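Local atomic coordinates of filamentation induced by cAMP protein Fic (Desulfovibrio alaskensis, PDB entry 4RGL), a protein that belongs to the Fic/DOC family, with a largely helical Fic domain joined to a C-terminal domain of the helix-turn-helix clan. Residues A[27-32]-A[250-255]; A[61-66]-A[82-87]; A[278-283]-A[326-331]. All coordinates share one frame; numbering follows the deposited sequence.

Contact 1 of 3, residues A[27-32]-A[250-255]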
# COMPACT_ATOMS: atom_id res chain seq x y z
N GLU A 27 -18.04 -6.73 -6.41
CA GLU A 27 -18.01 -8.18 -6.27
C GLU A 27 -16.64 -8.66 -5.75
O GLU A 27 -16.59 -9.49 -4.84
CB GLU A 27 -18.35 -8.87 -7.60
CG GLU A 27 -18.45 -10.38 -7.49
CD GLU A 27 -18.74 -11.11 -8.79
OE1 GLU A 27 -19.06 -10.43 -9.79
OE2 GLU A 27 -18.67 -12.36 -8.79
N ILE A 28 -15.53 -8.14 -6.34
CA ILE A 28 -14.18 -8.55 -5.94
C ILE A 28 -13.96 -8.25 -4.43
O ILE A 28 -13.41 -9.09 -3.72
CB ILE A 28 -13.08 -7.86 -6.81
CG1 ILE A 28 -13.30 -8.14 -8.34
CG2 ILE A 28 -11.67 -8.25 -6.36
CD1 ILE A 28 -13.25 -9.67 -8.77
N ILE A 29 -14.45 -7.07 -3.95
CA ILE A 29 -14.35 -6.71 -2.52
C ILE A 29 -15.21 -7.67 -1.68
O ILE A 29 -14.80 -8.08 -0.59
CB ILE A 29 -14.74 -5.24 -2.28
CG1 ILE A 29 -13.76 -4.28 -3.00
CG2 ILE A 29 -14.81 -4.93 -0.78
CD1 ILE A 29 -14.16 -2.81 -2.94
N GLY A 30 -16.35 -8.09 -2.24
CA GLY A 30 -17.22 -9.07 -1.61
C GLY A 30 -16.49 -10.36 -1.28
O GLY A 30 -16.89 -11.08 -0.37
N ARG A 31 -15.40 -10.65 -2.03
CA ARG A 31 -14.50 -11.78 -1.76
C ARG A 31 -13.31 -11.33 -0.90
O ARG A 31 -13.01 -11.95 0.12
CB ARG A 31 -14.00 -12.39 -3.08
CG ARG A 31 -14.81 -13.57 -3.56
CD ARG A 31 -14.25 -14.11 -4.87
NE ARG A 31 -14.71 -15.47 -5.14
CZ ARG A 31 -13.99 -16.56 -4.87
NH1 ARG A 31 -12.77 -16.44 -4.34
NH2 ARG A 31 -14.46 -17.77 -5.14
N TYR A 32 -12.65 -10.20 -1.30
CA TYR A 32 -11.48 -9.62 -0.60
C TYR A 32 -11.74 -9.48 0.92
O TYR A 32 -10.79 -9.45 1.70
CB TYR A 32 -11.13 -8.24 -1.22
CG TYR A 32 -9.84 -7.62 -0.72
CD1 TYR A 32 -8.60 -8.14 -1.11
CD2 TYR A 32 -9.84 -6.41 -0.02
CE1 TYR A 32 -7.40 -7.53 -0.72
CE2 TYR A 32 -8.65 -5.79 0.35
CZ TYR A 32 -7.43 -6.35 0.00
OH TYR A 32 -6.25 -5.75 0.38
N ASP A 250 -8.04 -3.75 -11.42
CA ASP A 250 -6.85 -4.56 -11.68
C ASP A 250 -6.02 -4.72 -10.40
O ASP A 250 -5.42 -5.78 -10.19
CB ASP A 250 -6.00 -3.92 -12.79
CG ASP A 250 -6.76 -3.71 -14.08
OD1 ASP A 250 -7.67 -4.52 -14.38
OD2 ASP A 250 -6.47 -2.72 -14.78
N ALA A 251 -6.02 -3.69 -9.54
CA ALA A 251 -5.28 -3.73 -8.29
C ALA A 251 -5.96 -4.66 -7.29
O ALA A 251 -5.33 -5.58 -6.79
CB ALA A 251 -5.16 -2.33 -7.70
N VAL A 252 -7.27 -4.47 -7.06
CA VAL A 252 -8.00 -5.31 -6.11
C VAL A 252 -8.09 -6.77 -6.67
O VAL A 252 -8.22 -7.71 -5.89
CB VAL A 252 -9.41 -4.72 -5.79
CG1 VAL A 252 -10.35 -4.85 -6.98
CG2 VAL A 252 -10.00 -5.38 -4.55
N ARG A 253 -7.89 -6.94 -7.98
CA ARG A 253 -7.88 -8.25 -8.61
C ARG A 253 -6.54 -8.97 -8.36
O ARG A 253 -6.54 -10.13 -7.96
CB ARG A 253 -8.17 -8.13 -10.11
CG ARG A 253 -8.47 -9.46 -10.80
CD ARG A 253 -9.33 -9.26 -12.04
NE ARG A 253 -8.76 -8.28 -12.96
CZ ARG A 253 -9.37 -7.84 -14.05
NH1 ARG A 253 -10.59 -8.27 -14.36
NH2 ARG A 253 -8.79 -6.94 -14.84
N GLU A 254 -5.39 -8.25 -8.51
CA GLU A 254 -4.07 -8.86 -8.26
C GLU A 254 -3.83 -9.02 -6.74
O GLU A 254 -2.92 -9.74 -6.33
CB GLU A 254 -2.91 -8.03 -8.90
CG GLU A 254 -2.60 -6.71 -8.22
CD GLU A 254 -1.19 -6.18 -8.45
OE1 GLU A 254 -0.23 -6.97 -8.33
OE2 GLU A 254 -1.04 -4.94 -8.61
N ALA A 255 -4.69 -8.40 -5.91
CA ALA A 255 -4.60 -8.52 -4.45
C ALA A 255 -5.21 -9.84 -3.97
O ALA A 255 -4.74 -10.41 -2.99
CB ALA A 255 -5.31 -7.35 -3.79
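Both methyl groups of V252, on helix 238-257, meet CG2 of I28 on helix 16-32. The two short helical segments run in roughly the same direction, 31° apart, with their axes 9.9 Å from each other. From its CB the V252 side chain divides into two tips. The V252 CG1 branch packs 3.7 Å from I28 CG2 and 4.1 Å from I28 CB. The other branch, V252 CG2, anti to the backbone N, is 3.8 Å from I28 CG2 and more loosely touches CG1 of I29 and the base of the Y32 ring, at CG. I28 CG2 also comes to 3.5 Å from the carbonyl oxygen V252 O, so that one methyl covers both side chain and backbone of the facing helix. One turn on from I28, Y32 has CG anti to its backbone N (chi1 -172°), and Y32 ring atom CE1 meets the CB of A255 at 3.7 Å. The contact across the two segments is thus apolar. Beside this apolar patch, R253 forms a salt bridge with E24 of helix 16-32, adding an ionic tie between the same two helices. V256 of helix 238-257 also touches I28 and Y32, while I29 also touches W204 and K205 in the loop after helix 189-202.

Contact 2 of 3, residues A[61-66]-A[82-87]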
# COMPACT_ATOMS: atom_id res chain seq x y z
N ASN A 61 9.32 11.07 -9.70
CA ASN A 61 10.75 11.02 -10.04
C ASN A 61 11.66 10.76 -8.81
O ASN A 61 12.85 11.10 -8.85
CB ASN A 61 11.18 12.31 -10.76
CG ASN A 61 10.39 12.58 -12.02
OD1 ASN A 61 10.00 11.66 -12.77
ND2 ASN A 61 10.15 13.86 -12.31
N ASN A 62 11.16 10.02 -7.80
CA ASN A 62 12.01 9.57 -6.69
C ASN A 62 12.73 8.29 -7.11
O ASN A 62 12.08 7.33 -7.55
CB ASN A 62 11.19 9.36 -5.41
CG ASN A 62 12.02 9.09 -4.17
OD1 ASN A 62 12.80 8.14 -4.12
ND2 ASN A 62 11.76 9.84 -3.11
N THR A 63 14.06 8.30 -7.10
CA THR A 63 14.87 7.23 -7.70
C THR A 63 15.06 6.01 -6.74
O THR A 63 15.68 5.02 -7.14
CB THR A 63 16.23 7.78 -8.13
OG1 THR A 63 16.96 8.19 -6.97
CG2 THR A 63 16.11 8.94 -9.12
N LEU A 64 14.53 6.08 -5.50
CA LEU A 64 14.68 4.97 -4.55
C LEU A 64 13.90 3.73 -5.01
O LEU A 64 12.78 3.86 -5.54
CB LEU A 64 14.23 5.38 -3.15
CG LEU A 64 15.14 6.39 -2.43
CD1 LEU A 64 14.48 6.93 -1.21
CD2 LEU A 64 16.48 5.77 -2.08
N THR A 65 14.49 2.53 -4.84
CA THR A 65 13.86 1.27 -5.23
C THR A 65 12.92 0.79 -4.13
O THR A 65 12.96 1.32 -3.02
CB THR A 65 14.94 0.20 -5.53
OG1 THR A 65 15.60 -0.18 -4.32
CG2 THR A 65 15.97 0.67 -6.56
N LEU A 66 12.12 -0.26 -4.41
CA LEU A 66 11.23 -0.84 -3.40
C LEU A 66 12.06 -1.40 -2.24
O LEU A 66 11.74 -1.13 -1.08
CB LEU A 66 10.35 -1.95 -4.02
CG LEU A 66 9.25 -2.52 -3.11
CD1 LEU A 66 8.23 -1.45 -2.76
CD2 LEU A 66 8.56 -3.67 -3.76
N PRO A 82 19.69 12.25 0.86
CA PRO A 82 18.94 12.50 2.11
C PRO A 82 17.54 13.08 1.87
O PRO A 82 16.62 12.80 2.64
CB PRO A 82 19.83 13.51 2.85
CG PRO A 82 20.74 14.08 1.81
CD PRO A 82 20.96 12.99 0.82
N ARG A 83 17.37 13.85 0.79
CA ARG A 83 16.08 14.46 0.45
C ARG A 83 15.07 13.38 0.02
O ARG A 83 13.91 13.43 0.43
CB ARG A 83 16.25 15.51 -0.66
CG ARG A 83 15.08 16.45 -0.81
CD ARG A 83 15.44 17.61 -1.71
NE ARG A 83 14.42 18.65 -1.69
CZ ARG A 83 14.41 19.65 -0.81
NH1 ARG A 83 15.34 19.73 0.13
NH2 ARG A 83 13.45 20.56 -0.86
N GLU A 84 15.52 12.39 -0.77
CA GLU A 84 14.66 11.28 -1.20
C GLU A 84 14.29 10.39 -0.02
O GLU A 84 13.17 9.90 0.04
CB GLU A 84 15.34 10.45 -2.30
CG GLU A 84 15.35 11.13 -3.66
CD GLU A 84 15.80 10.22 -4.79
OE1 GLU A 84 16.49 9.22 -4.52
OE2 GLU A 84 15.47 10.53 -5.96
N ILE A 85 15.24 10.16 0.90
CA ILE A 85 15.01 9.33 2.08
C ILE A 85 14.00 10.03 3.03
O ILE A 85 13.13 9.37 3.59
CB ILE A 85 16.36 8.99 2.80
CG1 ILE A 85 17.33 8.26 1.83
CG2 ILE A 85 16.11 8.16 4.05
CD1 ILE A 85 18.77 8.07 2.37
N GLN A 86 14.08 11.38 3.14
CA GLN A 86 13.14 12.13 3.97
C GLN A 86 11.76 12.18 3.35
O GLN A 86 10.77 12.24 4.08
CB GLN A 86 13.64 13.54 4.24
CG GLN A 86 14.26 13.70 5.63
CD GLN A 86 13.30 13.29 6.74
OE1 GLN A 86 13.63 12.49 7.62
NE2 GLN A 86 12.08 13.81 6.71
N GLU A 87 11.68 12.14 2.00
CA GLU A 87 10.38 12.05 1.33
C GLU A 87 9.66 10.78 1.76
O GLU A 87 8.47 10.83 2.08
CB GLU A 87 10.55 12.08 -0.21
CG GLU A 87 10.93 13.44 -0.77
CD GLU A 87 10.88 13.55 -2.28
OE1 GLU A 87 10.39 12.59 -2.93
OE2 GLU A 87 11.27 14.61 -2.81
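An Asx turn lies at the centre of this contact, in the connection that leads from helix 42-59 to helix 66-74 and meets the first turn of helix 82-95 through N62, T63 and L64. The preceding helix ends in a Schellman motif with N61 at C-prime, and N62 OD1 then reaches forward to accept from the backbone N of L64 (3.0 Å), which lies in the plane of the amide carbonyl. The same amide faces helix 82-95: N62 ND2 donates to E87 OE1 at 3.1 Å, from above the carboxylate plane, and weakly to E84 O. The flat end of N62 also stacks on the carboxylate of E84, the planes 15° apart. L64 brings CD1 to 3.5 Å from E84 O and thereby covers the backbone beside that stack; its other neighbours include V69 of helix 66-74. With the chain extended beyond CG, E84 reaches across to T63 and grips it with both carboxylate oxygens. E84 OE2 takes the backbone N of T63 at 2.9 Å in a nearly straight bond (176°), approached from above the carboxylate plane. E84 OE1 uses its syn lone pair to accept from T63 OG1 at 2.7 Å.

Contact 3 of 3, residues A[278-283]-A[326-331]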
# COMPACT_ATOMS: atom_id res chain seq x y z
N GLY A 278 21.37 -25.33 10.51
CA GLY A 278 22.06 -25.97 9.40
C GLY A 278 22.62 -27.34 9.74
O GLY A 278 22.70 -28.22 8.87
N GLY A 279 23.01 -27.52 11.01
CA GLY A 279 23.63 -28.76 11.48
C GLY A 279 22.65 -29.90 11.70
O GLY A 279 21.44 -29.75 11.51
N GLU A 280 23.18 -31.07 12.11
CA GLU A 280 22.37 -32.26 12.38
C GLU A 280 22.34 -32.54 13.89
O GLU A 280 23.37 -32.89 14.47
CB GLU A 280 22.91 -33.48 11.61
CG GLU A 280 22.90 -33.30 10.09
CD GLU A 280 23.57 -34.41 9.30
OE1 GLU A 280 24.20 -35.29 9.93
OE2 GLU A 280 23.51 -34.37 8.05
N LEU A 281 21.17 -32.35 14.53
CA LEU A 281 21.03 -32.51 15.98
C LEU A 281 20.36 -33.82 16.35
O LEU A 281 19.37 -34.21 15.73
CB LEU A 281 20.23 -31.34 16.59
CG LEU A 281 21.00 -30.04 16.86
CD1 LEU A 281 21.36 -29.33 15.56
CD2 LEU A 281 20.21 -29.12 17.74
N SER A 282 20.85 -34.47 17.43
CA SER A 282 20.22 -35.68 17.96
C SER A 282 19.08 -35.31 18.93
O SER A 282 18.83 -34.11 19.16
CB SER A 282 21.26 -36.56 18.67
OG SER A 282 21.80 -35.92 19.82
N SER A 283 18.36 -36.32 19.48
CA SER A 283 17.26 -36.08 20.41
C SER A 283 17.76 -35.34 21.67
O SER A 283 17.11 -34.40 22.13
CB SER A 283 16.58 -37.40 20.80
OG SER A 283 17.49 -38.27 21.45
N ARG A 326 20.07 -38.71 14.30
CA ARG A 326 20.18 -37.24 14.29
C ARG A 326 19.16 -36.67 13.29
O ARG A 326 18.52 -37.44 12.56
CB ARG A 326 21.61 -36.80 13.94
CG ARG A 326 22.68 -37.43 14.86
CD ARG A 326 24.06 -36.87 14.61
NE ARG A 326 24.18 -35.50 15.11
CZ ARG A 326 24.61 -35.19 16.33
NH1 ARG A 326 24.98 -36.15 17.17
NH2 ARG A 326 24.69 -33.93 16.71
N TYR A 327 18.94 -35.34 13.31
CA TYR A 327 17.87 -34.73 12.49
C TYR A 327 18.37 -33.48 11.73
O TYR A 327 19.01 -32.61 12.31
CB TYR A 327 16.66 -34.37 13.37
CG TYR A 327 16.09 -35.56 14.13
CD1 TYR A 327 15.15 -36.39 13.54
CD2 TYR A 327 16.53 -35.87 15.41
CE1 TYR A 327 14.65 -37.51 14.21
CE2 TYR A 327 16.05 -36.99 16.09
CZ TYR A 327 15.10 -37.81 15.49
OH TYR A 327 14.62 -38.90 16.15
N ARG A 328 18.01 -33.38 10.41
CA ARG A 328 18.38 -32.24 9.54
C ARG A 328 17.13 -31.69 8.82
O ARG A 328 16.21 -32.45 8.50
CB ARG A 328 19.47 -32.67 8.52
CG ARG A 328 19.15 -33.97 7.77
CD ARG A 328 20.32 -34.45 6.94
NE ARG A 328 20.14 -35.83 6.49
CZ ARG A 328 19.62 -36.16 5.31
NH1 ARG A 328 19.27 -35.22 4.45
NH2 ARG A 328 19.48 -37.44 4.98
N LEU A 329 17.06 -30.35 8.62
CA LEU A 329 15.88 -29.69 8.02
C LEU A 329 15.73 -30.01 6.52
O LEU A 329 16.72 -30.34 5.84
CB LEU A 329 15.97 -28.15 8.22
CG LEU A 329 15.75 -27.63 9.65
CD1 LEU A 329 16.03 -26.15 9.73
CD2 LEU A 329 14.35 -27.92 10.14
N THR A 330 14.48 -29.90 5.99
CA THR A 330 14.18 -30.11 4.57
C THR A 330 13.75 -28.77 3.92
O THR A 330 14.60 -27.92 3.64
CB THR A 330 13.08 -31.19 4.41
OG1 THR A 330 11.95 -30.85 5.22
CG2 THR A 330 13.57 -32.57 4.77
N GLY A 331 12.44 -28.59 3.75
CA GLY A 331 11.88 -27.35 3.22
C GLY A 331 11.56 -26.36 4.32
O GLY A 331 10.39 -26.03 4.54
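L281 and Y327 form an antiparallel hydrogen-bonded pair, joined by L281 N to Y327 O at 3.1 Å and Y327 N to L281 O at 2.7 Å. The short, weakly bonded strand 281-282 lies at one edge of a small three-stranded sheet, with 326-329 in the middle and 312-314 beyond it, consistent with a winged helix-turn-helix fold, in which 312-314 and 326-329 would form the wing hairpin. Both side chains of the bonded pair turn to the sheet face that packs on helix 267-276, where I276 touches each of them. The Y327 ring presents its edge to the neighbouring strand, with Y327 CD2 3.3 Å from L281 O. L303 of helix 295-308 also touches the Y327 side chain.

The side chain of R326 starts from the other face and bends at chi3 (72°), bringing NE toward the carbonyl of E280. R326 NE and NH2 then grip E280 O side-on, each at 2.8 Å, and the oxygen sits close to the guanidinium plane. NH2 meets E280 O in the plane of the carbonyl, whereas NE approaches from above that plane. The backbone N of S282 lies over one guanidinium face, offset toward the rim. OD2 of D285 is shared by both: it forms a salt bridge with R326 NH2 and accepts from S282 N. E280 and R328 run alongside each other in one direction, E280 OE2 3.4 Å from R328 CD. Their ion pair is long, 4.0 Å from E280 OE2 to R328 NE, and R328 has a firmer partner in E313 of strand 312-314.

The chemistry suggests that R326 supplements the short backbone ladder: its guanidinium holds a carbonyl next to the bonded pair, and the carboxylate of D285 in the adjoining helix 283-290 probably offsets part of its charge.

Overall arrangement
Contact 2 is nested along the chain inside the long loop closed by contact 1, and contact 3 follows after both. Contacts 1 and 2 belong to the large helical body, on opposite sides of the centre of the chain: their centres are 30 Å apart and their nearest atoms about 10 Å. Contact 3 stands well away in the C-terminal domain, its centre 42 Å from that of contact 1 and 43 Å from that of contact 2, with at least about 23 Å between nearest atoms. An unknown ligand, probably from the crystallisation liquor, lies beside contact 2, about 3 Å from the side chain of N61, which hydrogen-bonds to it.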